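Long-range contact in lipoprotein (Bacteroides vulgatus, PDB 3U6G), which is of unknown function but has an immunoglobulin-like fold and belongs to a family of C2-like lipoproteins that probably bind calcium: residues Gly30-Lys34 against Asn68-Met72. Residues are numbered along the deposited sequence; the frame is centred on the assembly and turned at random. Where two conformers were deposited one is given.
Sequences GGADK and NAFFM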
ATOM      1  N   GLY A  30       3.994  -1.906   3.343  1.00 13.96           N
ATOM      2  CA  GLY A  30       3.500  -2.380   4.607  1.00 15.36           C
ATOM      3  C   GLY A  30       3.299  -3.871   4.567  1.00 14.11           C
ATOM      4  O   GLY A  30       3.357  -4.500   3.520  1.00 16.52           O
ATOM      5  N   GLY A  31       3.033  -4.453   5.715  1.00 14.62           N
ATOM      6  CA  GLY A  31       2.700  -5.869   5.780  1.00 14.36           C
ATOM      7  C   GLY A  31       1.850  -6.150   6.992  1.00 13.63           C
ATOM      8  O   GLY A  31       1.435  -5.225   7.706  1.00 14.99           O
ATOM      9  N   ALA A  32       1.613  -7.434   7.232  1.00 13.15           N
ATOM     10  CA  ALA A  32       0.819  -7.855   8.359  1.00 13.46           C
ATOM     11  C   ALA A  32       1.350  -9.121   8.974  1.00 13.54           C
ATOM     12  O   ALA A  32       1.851  -9.998   8.274  1.00 14.10           O
ATOM     13  CB  ALA A  32      -0.627  -8.096   7.915  1.00 16.06           C
ATOM     14  N   ASP A  33       1.219  -9.191  10.288  1.00 14.71           N
ATOM     15  CA  ASP A  33       1.334 -10.438  11.019  1.00 15.85           C
ATOM     16  C   ASP A  33       0.023 -10.666  11.792  1.00 17.45           C
ATOM     17  O   ASP A  33      -0.931  -9.883  11.668  1.00 16.25           O
ATOM     18  CB  ASP A  33       2.618 -10.483  11.869  1.00 16.30           C
ATOM     19  CG  ASP A  33       2.666  -9.439  12.968  1.00 18.46           C
ATOM     20  OD1 ASP A  33       1.634  -9.180  13.630  1.00 17.81           O
ATOM     21  OD2 ASP A  33       3.760  -8.866  13.202  1.00 19.01           O
ATOM     22  N   LYS A  34      -0.045 -11.757  12.552  1.00 17.58           N
ATOM     23  CA  LYS A  34      -1.304 -12.137  13.185  0.50 18.70           C
ATOM     24  C   LYS A  34      -1.773 -11.137  14.257  1.00 19.79           C
ATOM     25  O   LYS A  34      -2.935 -11.173  14.665  1.00 21.50           O
ATOM     26  CB  LYS A  34      -1.218 -13.557  13.767  0.50 20.44           C
ATOM     27  CG  LYS A  34      -1.292 -14.689  12.733  0.50 24.01           C
ATOM     28  CD  LYS A  34      -2.719 -14.911  12.217  0.50 29.54           C
ATOM     29  CE  LYS A  34      -2.897 -16.255  11.532  0.50 30.65           C
ATOM     30  NZ  LYS A  34      -1.770 -16.618  10.637  0.50 31.25           N
ATOM     31  N   ASN A  68       7.582 -13.174  11.388  1.00 16.67           N
ATOM     32  CA  ASN A  68       6.191 -13.443  11.740  1.00 17.51           C
ATOM     33  C   ASN A  68       5.198 -12.973  10.688  1.00 16.03           C
ATOM     34  O   ASN A  68       4.014 -13.266  10.795  1.00 16.42           O
ATOM     35  CB  ASN A  68       5.834 -12.778  13.067  1.00 17.28           C
ATOM     36  CG  ASN A  68       6.712 -13.236  14.207  1.00 18.55           C
ATOM     37  OD1 ASN A  68       7.122 -14.403  14.263  1.00 19.69           O
ATOM     38  ND2 ASN A  68       7.040 -12.307  15.110  1.00 20.48           N
ATOM     39  N   ALA A  69       5.667 -12.244   9.686  1.00 15.44           N
ATOM     40  CA  ALA A  69       4.763 -11.675   8.699  1.00 14.87           C
ATOM     41  C   ALA A  69       4.195 -12.746   7.797  1.00 14.55           C
ATOM     42  O   ALA A  69       4.861 -13.754   7.532  1.00 15.24           O
ATOM     43  CB  ALA A  69       5.472 -10.606   7.880  1.00 14.93           C
ATOM     44  N   PHE A  70       2.954 -12.541   7.338  1.00 13.52           N
ATOM     45  CA  PHE A  70       2.358 -13.453   6.356  1.00 14.29           C
ATOM     46  C   PHE A  70       2.007 -12.755   5.057  1.00 14.19           C
ATOM     47  O   PHE A  70       1.537 -13.397   4.134  1.00 16.08           O
ATOM     48  CB  PHE A  70       1.159 -14.224   6.921  1.00 16.10           C
ATOM     49  CG  PHE A  70       0.039 -13.352   7.410  1.00 16.68           C
ATOM     50  CD1 PHE A  70      -0.759 -12.673   6.503  1.00 19.84           C
ATOM     51  CD2 PHE A  70      -0.215 -13.197   8.764  1.00 20.21           C
ATOM     52  CE1 PHE A  70      -1.806 -11.872   6.930  1.00 20.60           C
ATOM     53  CE2 PHE A  70      -1.270 -12.401   9.187  1.00 20.87           C
ATOM     54  CZ  PHE A  70      -2.036 -11.714   8.273  1.00 18.81           C
ATOM     55  N   PHE A  71       2.292 -11.456   4.963  1.00 14.11           N
ATOM     56  CA  PHE A  71       1.934 -10.638   3.827  1.00 15.79           C
ATOM     57  C   PHE A  71       2.737  -9.351   3.845  1.00 14.55           C
ATOM     58  O   PHE A  71       2.974  -8.788   4.907  1.00 14.64           O
ATOM     59  CB  PHE A  71       0.456 -10.294   3.920  1.00 18.15           C
ATOM     60  CG  PHE A  71      -0.080  -9.477   2.774  1.00 18.38           C
ATOM     61  CD1 PHE A  71      -0.116  -9.986   1.485  1.00 18.92           C
ATOM     62  CD2 PHE A  71      -0.607  -8.216   3.004  1.00 22.75           C
ATOM     63  CE1 PHE A  71      -0.631  -9.241   0.425  1.00 22.17           C
ATOM     64  CE2 PHE A  71      -1.139  -7.455   1.947  1.00 24.45           C
ATOM     65  CZ  PHE A  71      -1.157  -7.982   0.656  1.00 22.42           C
HETATM   66  N   MSE A  72       3.135  -8.891   2.657  1.00 13.96           N
HETATM   67  CA  MSE A  72       3.816  -7.623   2.479  1.00 13.07           C
HETATM   68  C   MSE A  72       3.413  -7.079   1.113  1.00 13.17           C
HETATM   69  O   MSE A  72       3.229  -7.842   0.174  1.00 16.18           O
HETATM   70  CB  MSE A  72       5.346  -7.773   2.591  1.00 16.86           C
HETATM   71  CG  MSE A  72       6.220  -6.439   2.853  1.00 22.03           C
HETATM   72 SE   MSE A  72       7.990  -6.872   2.693  0.75 19.63          SE
HETATM   73  CE  MSE A  72       8.656  -5.315   3.602  1.00 25.68           C
TER
HETATM   74  O   HOH W   1       5.658  -9.713  14.974  1.00 22.02           O
HETATM   75  O   HOH W   2       1.965 -13.950  12.420  1.00 26.05           O
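Gly30-Asp33 end strand 24-33, with Lys34 just past it, and Asn68-Met72 lead into strand 71-80; the two run antiparallel as neighbours in the immunoglobulin-like fold, with Gly31 and Met72 as a non-hydrogen-bonded pair, CA to CA 3.9 Å. Next along, as in a classic beta bulge, Ala32 faces both Phe70 and Phe71: its N donates to Phe71 O (3.0 Å), while its O accepts from Phe70 N (2.9 Å). The Phe70 psi near 0° breaks the extended run. CA-H...O contacts from Met72 CA to Gly30 O (3.3 Å) and Ala69 CA to Ala32 O (3.4 Å) supplement it. Gly31 carries no side chain, so Phe71 O can sit 3.1 Å from Gly31 CA, where a CB would clash.

The Phe70 ring swings over the strand end: Ala32 O lies over one face, Lys34 N at the edge, and Ala32 CB touches Phe70 CZ at 3.9 Å. Ser77 of the second subunit packs on both Ala32 and Phe70. Met72, modelled as selenomethionine, points to the face opposite Ala32 and Phe71, against Ile12 and Cys63 of strands 10-18 and 60-65.

At the open end, one water bridges Asp33 OD2 and Asn68 ND2, another Lys34 N and Asn68 O; Asp33 OD1 accepts from Gly35 N, an Asx turn. Direct backbone hydrogen bonds thus hold Ala32, while beyond it the polar links between the segments run through two waters.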